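Local coordinates for protein acetylglutamate kinase (Streptococcus mutans, PDB 3L86) that probably catalyses the ATP-dependent phosphorylation of N-acetyl-L-glutamate, an early step of arginine biosynthesis, at residues Q58-W62 / N269-G273; V128-L133 / R172-L177; I137-A143 / L177-S183; T198-V202 / K255-V261. All blocks are in the same frame, centred on the assembly; numbering follows the deposited sequence.

Interaction 1 of 4, residues Q58-W62 / N269-G273; sequences QIKNW and NLLTG
Q58 swings its CG trans to the backbone N (chi1 -178°) and then bends at chi2 (59°), which lays the aliphatic part of the chain against L270 and carries the amide on toward L271. L270, with CG on the side of its own backbone N (chi1 -66°), pushes CD1 between three residues of the helix: this methyl lies 3.8 Å from Q58 CG, 4.0 Å from I59 CD1 and 4.2 Å from W62 CZ3. Q58 OE1 sits above one face of the W62 indole, offset toward its rim, while NE2 of the same amide meets L271 CD2 at 4.0 Å. In the amino acid kinase fold the contact joins helix 53-64 to the loop between strands 263-267 and 274-277. I41 and I210, on two strands of the main sheet, also pack against parts of this cluster. The loop is shaped by an Asx turn: N269 OD1 accepts from the backbone N of L271 (2.9 Å) and also from T272 N, both donors lying on the same face of the carboxamide plane. At the other end of that amide, N269 ND2 donates to T272 OG1 at 3.2 Å, so three bonds fix the group's rotation.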
# COMPACT_ATOMS: atom_id res chain seq x y z
N GLN A 58 -10.60 15.97 1.60
CA GLN A 58 -11.24 14.98 0.73
C GLN A 58 -11.54 13.71 1.51
O GLN A 58 -12.64 13.15 1.41
CB GLN A 58 -10.40 14.71 -0.57
CG GLN A 58 -11.06 13.69 -1.55
CD GLN A 58 -12.45 14.16 -2.05
OE1 GLN A 58 -13.50 13.78 -1.52
NE2 GLN A 58 -12.44 15.04 -3.00
N ILE A 59 -10.57 13.22 2.29
CA ILE A 59 -10.86 12.09 3.19
C ILE A 59 -12.05 12.38 4.15
O ILE A 59 -12.99 11.56 4.24
CB ILE A 59 -9.58 11.66 3.99
CG1 ILE A 59 -8.40 11.24 3.07
CG2 ILE A 59 -9.87 10.52 4.94
CD1 ILE A 59 -8.66 9.97 2.17
N LYS A 60 -11.99 13.47 4.92
CA LYS A 60 -13.08 13.79 5.89
C LYS A 60 -14.44 13.86 5.16
O LYS A 60 -15.44 13.36 5.67
CB LYS A 60 -12.85 15.15 6.59
CG LYS A 60 -13.82 15.25 7.83
CD LYS A 60 -13.71 16.49 8.65
CE LYS A 60 -14.76 16.38 9.80
NZ LYS A 60 -16.03 17.10 9.34
N ASN A 61 -14.49 14.53 4.01
CA ASN A 61 -15.77 14.70 3.23
C ASN A 61 -16.30 13.37 2.71
O ASN A 61 -17.51 13.09 2.79
CB ASN A 61 -15.63 15.72 2.07
CG ASN A 61 -15.31 17.09 2.57
OD1 ASN A 61 -15.58 17.38 3.72
ND2 ASN A 61 -14.78 17.99 1.70
N TRP A 62 -15.41 12.51 2.19
CA TRP A 62 -15.87 11.14 1.87
C TRP A 62 -16.45 10.42 3.11
O TRP A 62 -17.47 9.70 3.02
CB TRP A 62 -14.76 10.26 1.22
CG TRP A 62 -14.51 10.45 -0.30
CD1 TRP A 62 -15.43 10.88 -1.26
CD2 TRP A 62 -13.28 10.21 -1.00
NE1 TRP A 62 -14.80 10.91 -2.53
CE2 TRP A 62 -13.49 10.50 -2.38
CE3 TRP A 62 -12.01 9.73 -0.58
CZ2 TRP A 62 -12.48 10.38 -3.33
CZ3 TRP A 62 -11.00 9.61 -1.53
CH2 TRP A 62 -11.25 9.89 -2.89
N ASN A 269 -1.75 12.32 -5.85
CA ASN A 269 -2.95 12.87 -5.15
C ASN A 269 -4.13 11.90 -5.28
O ASN A 269 -4.02 10.86 -5.93
CB ASN A 269 -3.35 14.28 -5.66
CG ASN A 269 -3.82 14.30 -7.14
OD1 ASN A 269 -5.04 14.26 -7.43
ND2 ASN A 269 -2.86 14.42 -8.07
N LEU A 270 -5.28 12.27 -4.73
CA LEU A 270 -6.45 11.36 -4.74
C LEU A 270 -7.30 11.37 -6.01
O LEU A 270 -8.20 10.51 -6.13
CB LEU A 270 -7.39 11.71 -3.54
CG LEU A 270 -6.81 11.44 -2.15
CD1 LEU A 270 -7.65 12.11 -1.01
CD2 LEU A 270 -6.62 9.92 -1.93
N LEU A 271 -7.08 12.33 -6.92
CA LEU A 271 -8.05 12.57 -8.03
C LEU A 271 -7.49 12.45 -9.48
O LEU A 271 -8.18 11.92 -10.38
CB LEU A 271 -8.78 13.93 -7.87
CG LEU A 271 -9.48 14.31 -6.55
CD1 LEU A 271 -9.91 15.84 -6.57
CD2 LEU A 271 -10.66 13.38 -6.14
N THR A 272 -6.25 12.90 -9.71
CA THR A 272 -5.63 12.92 -11.08
C THR A 272 -4.30 12.14 -11.19
O THR A 272 -3.59 11.95 -10.16
CB THR A 272 -5.42 14.39 -11.56
OG1 THR A 272 -4.41 15.03 -10.77
CG2 THR A 272 -6.76 15.18 -11.47
N GLY A 273 -3.95 11.68 -12.40
CA GLY A 273 -2.76 10.80 -12.59
C GLY A 273 -2.95 9.79 -13.73
O GLY A 273 -3.55 10.10 -14.78

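Interaction 2 of 4, residues V128-L133 / R172-L177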
# COMPACT_ATOMS: atom_id res chain seq x y z
N VAL A 128 -10.82 13.53 11.16
CA VAL A 128 -11.11 12.15 10.68
C VAL A 128 -11.05 11.10 11.81
O VAL A 128 -10.10 11.08 12.61
CB VAL A 128 -10.13 11.75 9.57
CG1 VAL A 128 -10.41 10.31 9.08
CG2 VAL A 128 -10.25 12.74 8.42
N SER A 129 -12.07 10.26 11.89
CA SER A 129 -12.09 9.15 12.81
C SER A 129 -11.41 7.92 12.22
O SER A 129 -11.82 7.44 11.17
CB SER A 129 -13.55 8.85 13.25
OG SER A 129 -13.65 7.48 13.63
N CYS A 130 -10.34 7.44 12.88
CA CYS A 130 -9.44 6.40 12.35
C CYS A 130 -8.64 5.74 13.50
O CYS A 130 -8.60 6.29 14.61
CB CYS A 130 -8.41 7.00 11.34
SG CYS A 130 -7.32 8.33 11.99
N GLN A 131 -7.97 4.61 13.21
CA GLN A 131 -7.22 3.86 14.24
C GLN A 131 -6.10 3.05 13.59
O GLN A 131 -6.36 2.31 12.70
CB GLN A 131 -8.19 2.88 14.99
CG GLN A 131 -7.48 2.00 16.04
CD GLN A 131 -6.80 2.82 17.12
OE1 GLN A 131 -7.47 3.59 17.82
NE2 GLN A 131 -5.48 2.66 17.28
N GLN A 132 -4.86 3.20 14.05
CA GLN A 132 -3.75 2.30 13.62
C GLN A 132 -3.95 0.89 14.20
O GLN A 132 -4.13 0.77 15.43
CB GLN A 132 -2.42 2.89 14.11
CG GLN A 132 -1.19 2.04 13.89
CD GLN A 132 0.10 2.79 14.34
OE1 GLN A 132 0.15 3.37 15.43
NE2 GLN A 132 1.09 2.78 13.50
N LEU A 133 -3.96 -0.16 13.35
CA LEU A 133 -3.84 -1.53 13.88
C LEU A 133 -2.42 -1.89 14.35
O LEU A 133 -1.46 -1.57 13.65
CB LEU A 133 -4.33 -2.59 12.86
CG LEU A 133 -5.87 -2.73 12.79
CD1 LEU A 133 -6.54 -1.43 12.46
CD2 LEU A 133 -6.31 -3.82 11.77
N ARG A 172 -17.92 3.23 11.58
CA ARG A 172 -17.53 4.49 10.94
C ARG A 172 -16.15 4.94 11.41
O ARG A 172 -15.97 6.13 11.74
CB ARG A 172 -18.56 5.58 11.22
CG ARG A 172 -19.91 5.33 10.57
CD ARG A 172 -20.93 6.44 10.81
NE ARG A 172 -22.23 6.13 10.23
CZ ARG A 172 -23.32 6.87 10.39
NH1 ARG A 172 -23.27 7.98 11.12
NH2 ARG A 172 -24.46 6.51 9.82
N GLN A 173 -15.12 4.10 11.37
CA GLN A 173 -13.73 4.47 11.76
C GLN A 173 -12.85 3.91 10.64
O GLN A 173 -13.15 2.83 10.11
CB GLN A 173 -13.38 3.81 13.11
CG GLN A 173 -12.45 4.60 14.04
CD GLN A 173 -12.00 3.78 15.26
OE1 GLN A 173 -12.06 2.55 15.25
NE2 GLN A 173 -11.51 4.48 16.29
N ILE A 174 -11.81 4.64 10.21
CA ILE A 174 -10.96 4.14 9.11
C ILE A 174 -9.83 3.31 9.71
O ILE A 174 -9.03 3.84 10.48
CB ILE A 174 -10.34 5.28 8.26
CG1 ILE A 174 -11.45 6.13 7.62
CG2 ILE A 174 -9.43 4.70 7.17
CD1 ILE A 174 -10.99 7.48 7.04
N PRO A 175 -9.76 2.01 9.36
CA PRO A 175 -8.55 1.28 9.80
C PRO A 175 -7.33 1.68 8.99
O PRO A 175 -7.41 1.68 7.77
CB PRO A 175 -8.88 -0.18 9.49
CG PRO A 175 -9.96 -0.15 8.34
CD PRO A 175 -10.78 1.14 8.71
N ILE A 176 -6.21 1.95 9.69
CA ILE A 176 -4.87 2.15 9.08
C ILE A 176 -3.94 0.92 9.24
O ILE A 176 -3.57 0.52 10.39
CB ILE A 176 -4.22 3.43 9.63
CG1 ILE A 176 -5.08 4.67 9.25
CG2 ILE A 176 -2.79 3.64 9.05
CD1 ILE A 176 -4.83 5.92 10.19
N LEU A 177 -3.56 0.34 8.10
CA LEU A 177 -2.72 -0.88 8.05
C LEU A 177 -1.34 -0.71 7.46
O LEU A 177 -1.18 -0.49 6.25
CB LEU A 177 -3.36 -1.92 7.16
CG LEU A 177 -4.20 -3.05 7.60
CD1 LEU A 177 -5.40 -2.49 8.37
CD2 LEU A 177 -4.67 -3.85 6.34
O HOH W 1 -1.09 -0.57 11.08
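C130, I174 and I176 form the apolar centre, all three on one face of the sheet. The CD1 methyl of I176 comes within 3.9 Å of C130 SG, and CB of C130 lies 4.0 Å from CB of I174. The sulfur sits between the backbone N and the carbonyl carbon (chi1 59°), which stands it up beside the I176 methyl; L119 and L123 of helix 101-125 pack over this region. Farther out, V128 CG1 presses on I174 CD1 at 3.5 Å, the two chains crossing obliquely. Toward the other end, L133 runs alongside both P175 and L177, pointing the same way as each, and its CD2 meets L177 CD1 at 3.8 Å.

Four backbone bonds run along the pair: I174 N to S129 O, Q131 N to I174 O, I176 N to Q131 O and L133 N to I176 O. P175 has no N-H to give, and the ladder does not need one there. A water donates to both L133 O and I176 O. At the opposite end, S129 OG donates to R172 O at a long 3.3 Å while lying close against CG of Q173. R172, at positive phi, is the C-prime residue of the Schellman motif that ends the preceding helix. Q131 folds back so that its NE2 reaches Q132 O at 3.0 Å. Strand 174-182 also pairs with strand 68-73, placing this parallel ladder in the central sheet of an amino acid kinase fold.

Interaction 3 of 4, residues I137-A143 / L177-S183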
# COMPACT_ATOMS: atom_id res chain seq x y z
N ILE A 137 -3.06 -6.59 13.82
CA ILE A 137 -2.50 -7.04 12.51
C ILE A 137 -2.50 -8.56 12.28
O ILE A 137 -2.91 -9.02 11.20
CB ILE A 137 -1.10 -6.50 12.19
CG1 ILE A 137 -1.15 -4.96 12.14
CG2 ILE A 137 -0.64 -7.05 10.79
CD1 ILE A 137 0.30 -4.30 11.96
N LYS A 138 -2.07 -9.32 13.28
CA LYS A 138 -2.03 -10.79 13.15
C LYS A 138 -3.43 -11.43 12.97
O LYS A 138 -3.52 -12.55 12.48
CB LYS A 138 -1.29 -11.44 14.32
CG LYS A 138 -2.04 -11.30 15.63
CD LYS A 138 -1.28 -12.02 16.78
CE LYS A 138 -0.16 -11.15 17.31
NZ LYS A 138 -0.66 -9.85 17.79
N HIS A 139 -4.51 -10.74 13.33
CA HIS A 139 -5.81 -11.30 13.06
C HIS A 139 -6.39 -10.85 11.72
O HIS A 139 -7.52 -11.21 11.41
CB HIS A 139 -6.82 -10.97 14.15
CG HIS A 139 -6.34 -11.35 15.51
ND1 HIS A 139 -6.10 -10.41 16.50
CD2 HIS A 139 -6.02 -12.55 16.04
CE1 HIS A 139 -5.69 -11.02 17.59
NE2 HIS A 139 -5.61 -12.32 17.34
N VAL A 140 -5.66 -10.05 10.95
CA VAL A 140 -6.20 -9.62 9.64
C VAL A 140 -5.39 -10.14 8.46
O VAL A 140 -5.97 -10.64 7.48
CB VAL A 140 -6.33 -8.06 9.56
CG1 VAL A 140 -6.52 -7.61 8.11
CG2 VAL A 140 -7.50 -7.61 10.45
N VAL A 141 -4.06 -9.99 8.52
CA VAL A 141 -3.22 -10.34 7.35
C VAL A 141 -2.42 -11.63 7.58
O VAL A 141 -1.49 -11.67 8.38
CB VAL A 141 -2.17 -9.21 7.00
CG1 VAL A 141 -1.45 -9.57 5.64
CG2 VAL A 141 -2.89 -7.87 6.91
N ALA A 142 -2.78 -12.68 6.85
CA ALA A 142 -1.96 -13.90 6.77
C ALA A 142 -1.08 -13.86 5.56
O ALA A 142 -1.53 -13.40 4.49
CB ALA A 142 -2.89 -15.10 6.68
N ALA A 143 0.15 -14.39 5.71
CA ALA A 143 1.19 -14.44 4.67
C ALA A 143 2.05 -15.72 4.71
O ALA A 143 2.00 -16.47 5.68
CB ALA A 143 2.12 -13.21 4.80
N LEU A 177 -3.56 0.34 8.10
CA LEU A 177 -2.72 -0.88 8.05
C LEU A 177 -1.34 -0.71 7.46
O LEU A 177 -1.18 -0.49 6.25
CB LEU A 177 -3.36 -1.92 7.16
CG LEU A 177 -4.20 -3.05 7.60
CD1 LEU A 177 -5.40 -2.49 8.37
CD2 LEU A 177 -4.67 -3.85 6.34
N ALA A 178 -0.33 -0.93 8.27
CA ALA A 178 1.07 -1.02 7.78
C ALA A 178 1.31 -2.27 6.93
O ALA A 178 0.58 -3.26 7.09
CB ALA A 178 2.03 -1.04 8.98
N SER A 179 2.37 -2.26 6.08
CA SER A 179 2.61 -3.39 5.19
C SER A 179 3.38 -4.53 5.88
O SER A 179 4.63 -4.66 5.67
CB SER A 179 3.32 -2.97 3.91
OG SER A 179 4.54 -2.27 4.18
N LEU A 180 2.65 -5.29 6.71
CA LEU A 180 3.16 -6.39 7.56
C LEU A 180 2.11 -7.50 7.59
O LEU A 180 0.90 -7.22 7.57
CB LEU A 180 3.42 -5.92 9.02
CG LEU A 180 4.56 -4.85 9.25
CD1 LEU A 180 4.50 -4.27 10.67
CD2 LEU A 180 6.03 -5.37 8.95
N GLY A 181 2.55 -8.76 7.60
CA GLY A 181 1.64 -9.87 7.78
C GLY A 181 2.26 -10.98 8.67
O GLY A 181 3.42 -10.87 9.12
N TYR A 182 1.53 -12.05 8.90
CA TYR A 182 2.01 -13.10 9.83
C TYR A 182 1.93 -14.53 9.25
O TYR A 182 0.90 -14.93 8.76
CB TYR A 182 1.21 -13.06 11.14
CG TYR A 182 1.61 -11.92 12.06
CD1 TYR A 182 1.16 -10.61 11.80
CD2 TYR A 182 2.39 -12.15 13.19
CE1 TYR A 182 1.51 -9.55 12.65
CE2 TYR A 182 2.71 -11.10 14.06
CZ TYR A 182 2.25 -9.81 13.77
OH TYR A 182 2.57 -8.76 14.59
N SER A 183 3.00 -15.30 9.39
CA SER A 183 3.02 -16.71 8.90
C SER A 183 2.11 -17.61 9.74
O SER A 183 1.77 -17.24 10.89
CB SER A 183 4.49 -17.23 8.97
OG SER A 183 4.80 -17.60 10.32
O HOH W 2 -0.28 -8.15 15.33
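Two backbone hydrogen bonds hold Y182 to the neighbouring segment: its N donates to V141 O at 3.1 Å, and its O accepts from A143 N at 3.2 Å. A CA-H...O contact from S183 to A143 O, almost straight at 173°, continues the line. The hydroxyl of S183 is engaged away from this pairing, with D187 N and E185.

A142 and Y182 form a single bridge, and the strand axes cross at -70°, so the backbones meet briefly rather than building a ladder. The bridge joins strand 141-145, half of a separate two-stranded antiparallel sheet with 155-160, to the far end of strand 174-182 of the main sheet in this amino acid kinase fold. Between the two parts of that strand lies S179, centre of an inverse gamma turn and a residue that touches the bound N-acetyl-L-glutamate.

The packing turns on the Y182 ring. K138 sets its CB over the middle of one face, 3.6 Å from the centroid, in a CH-pi contact, while I137 CG2 comes to the edge in the ring plane, 3.8 Å from CE1. With CG between its backbone N and carbonyl carbon (chi1 68°) and further bends at chi3 and chi4, the lysine curls round until NZ and its own N both donate to one water; a weak bond links that water to Y182 OH. NZ also bonds S135 O. Deeper in, V141 CB rests 3.7 Å from L180 O, and its CG1 lies against the CA of G181.

Interaction 4 of 4, residues T198-V202 / K255-V261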
# COMPACT_ATOMS: atom_id res chain seq x y z
N THR A 198 -3.34 -4.60 -3.14
CA THR A 198 -4.11 -5.51 -4.08
C THR A 198 -4.98 -6.52 -3.30
O THR A 198 -6.14 -6.72 -3.59
CB THR A 198 -3.20 -6.41 -5.05
OG1 THR A 198 -2.26 -5.60 -5.75
CG2 THR A 198 -4.07 -7.11 -6.08
N ALA A 199 -4.40 -7.18 -2.32
CA ALA A 199 -5.11 -8.20 -1.55
C ALA A 199 -6.31 -7.62 -0.78
O ALA A 199 -7.43 -8.19 -0.76
CB ALA A 199 -4.11 -8.86 -0.58
N VAL A 200 -6.09 -6.45 -0.18
CA VAL A 200 -7.14 -5.78 0.55
C VAL A 200 -8.27 -5.32 -0.37
O VAL A 200 -9.49 -5.61 -0.08
CB VAL A 200 -6.57 -4.58 1.33
CG1 VAL A 200 -7.69 -3.79 1.99
CG2 VAL A 200 -5.47 -5.09 2.37
N ALA A 201 -7.91 -4.63 -1.47
CA ALA A 201 -8.93 -4.14 -2.47
C ALA A 201 -9.78 -5.31 -3.05
O ALA A 201 -11.03 -5.23 -3.22
CB ALA A 201 -8.21 -3.35 -3.62
N VAL A 202 -9.09 -6.40 -3.41
CA VAL A 202 -9.75 -7.58 -3.96
C VAL A 202 -10.65 -8.27 -2.91
O VAL A 202 -11.83 -8.53 -3.18
CB VAL A 202 -8.76 -8.57 -4.64
CG1 VAL A 202 -9.53 -9.85 -5.12
CG2 VAL A 202 -8.01 -7.86 -5.73
N LYS A 255 -3.31 -6.65 -11.53
CA LYS A 255 -3.89 -7.80 -10.79
C LYS A 255 -5.25 -7.42 -10.13
O LYS A 255 -6.20 -8.23 -10.11
CB LYS A 255 -2.85 -8.27 -9.77
CG LYS A 255 -3.26 -9.32 -8.77
CD LYS A 255 -2.04 -10.12 -8.32
CE LYS A 255 -2.26 -10.72 -6.93
NZ LYS A 255 -1.39 -11.95 -6.67
N THR A 256 -5.35 -6.16 -9.67
CA THR A 256 -6.56 -5.57 -9.05
C THR A 256 -7.74 -5.42 -10.03
O THR A 256 -8.85 -5.92 -9.74
CB THR A 256 -6.20 -4.17 -8.36
OG1 THR A 256 -5.22 -4.44 -7.36
CG2 THR A 256 -7.40 -3.45 -7.64
N VAL A 257 -7.52 -4.77 -11.19
CA VAL A 257 -8.57 -4.65 -12.20
C VAL A 257 -8.95 -6.01 -12.86
O VAL A 257 -10.11 -6.23 -13.24
CB VAL A 257 -8.24 -3.55 -13.28
CG1 VAL A 257 -8.00 -2.17 -12.61
CG2 VAL A 257 -7.05 -3.97 -14.16
N ALA A 258 -7.97 -6.87 -13.01
CA ALA A 258 -8.18 -8.22 -13.52
C ALA A 258 -9.12 -9.05 -12.61
O ALA A 258 -9.77 -9.99 -13.07
CB ALA A 258 -6.81 -8.95 -13.73
N ALA A 259 -9.27 -8.65 -11.35
CA ALA A 259 -10.06 -9.42 -10.42
C ALA A 259 -11.42 -8.75 -10.21
O ALA A 259 -12.24 -9.20 -9.38
CB ALA A 259 -9.31 -9.63 -9.12
N GLY A 260 -11.66 -7.68 -10.96
CA GLY A 260 -12.98 -7.07 -11.01
C GLY A 260 -13.10 -5.68 -10.36
O GLY A 260 -14.14 -5.05 -10.46
N VAL A 261 -12.04 -5.17 -9.72
CA VAL A 261 -12.06 -3.78 -9.21
C VAL A 261 -12.15 -2.82 -10.42
O VAL A 261 -11.36 -2.92 -11.38
CB VAL A 261 -10.82 -3.44 -8.28
CG1 VAL A 261 -10.90 -1.97 -7.84
CG2 VAL A 261 -10.81 -4.35 -7.04
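T198 meets the opposing helix through its CG2 methyl, which touches T256 OG1 at 3.2 Å and K255 CG at 3.6 Å. The methyl is trans to the backbone N of T198 (chi1 -52° for OG1), and this turns it to the partner helix while OG1 stays beside its own N. K255 runs extended across the threonine at about a right angle, so its aliphatic chain provides the contact. One turn further on, A201 CB faces T256 CG2 at 4.1 Å, and the carbonyl O of A201 has V261 CG2 3.9 Å away. V202 straddles A259: V202 CG1 and CG2 each lie 4.0 Å from A259 CB.

No hydrogen bond crosses between the segments. The contact joins helix 193-203 to the C-terminal end of helix 246-258 and the turn that follows, two helices of the amino acid kinase fold. That turn is a Schellman motif. G260, at positive phi, is its C-prime residue: V261 N donates to T256 O and G260 N to V257 O. The reversal leaves A259 and V261 facing helix 193-203.

The hydroxyls are held by backbone carbonyls. T198 OG1 bonds D194 O and T256 OG1 bonds S252 O, each within its own helix. T198 OG1 also makes a weak bond across to that same S252 O, so the two threonine hydroxyls share one carbonyl. These ties fix the rotation of both threonines and leave their methyls for packing. Behind the contact, T256 also rests on V264 of strand 263-267, whereas V200 packs against V70 and V72 of strand 68-73.

From the N terminus, helix 53-64 comes first, and interaction 1 closes the widest loop when the chain returns at residues 269-273 near its C-terminal end; the other three contacts all fall within that span. Interactions 2 and 3 cross, because 137-143 comes before interaction 2 has closed at 172-177, while its own partner, 177-183, runs on beyond that closure. They share L177 and use successive parts of strand 174-182, adding strand 130-132 to the main sheet and joining that sheet to the separate two-stranded antiparallel one. Interaction 4 opens only after both have closed, and joins two later helices. I59 packs on I174 and V128 between interactions 1 and 2, while L177 touches V200, linking interactions 2 and 3 to 4.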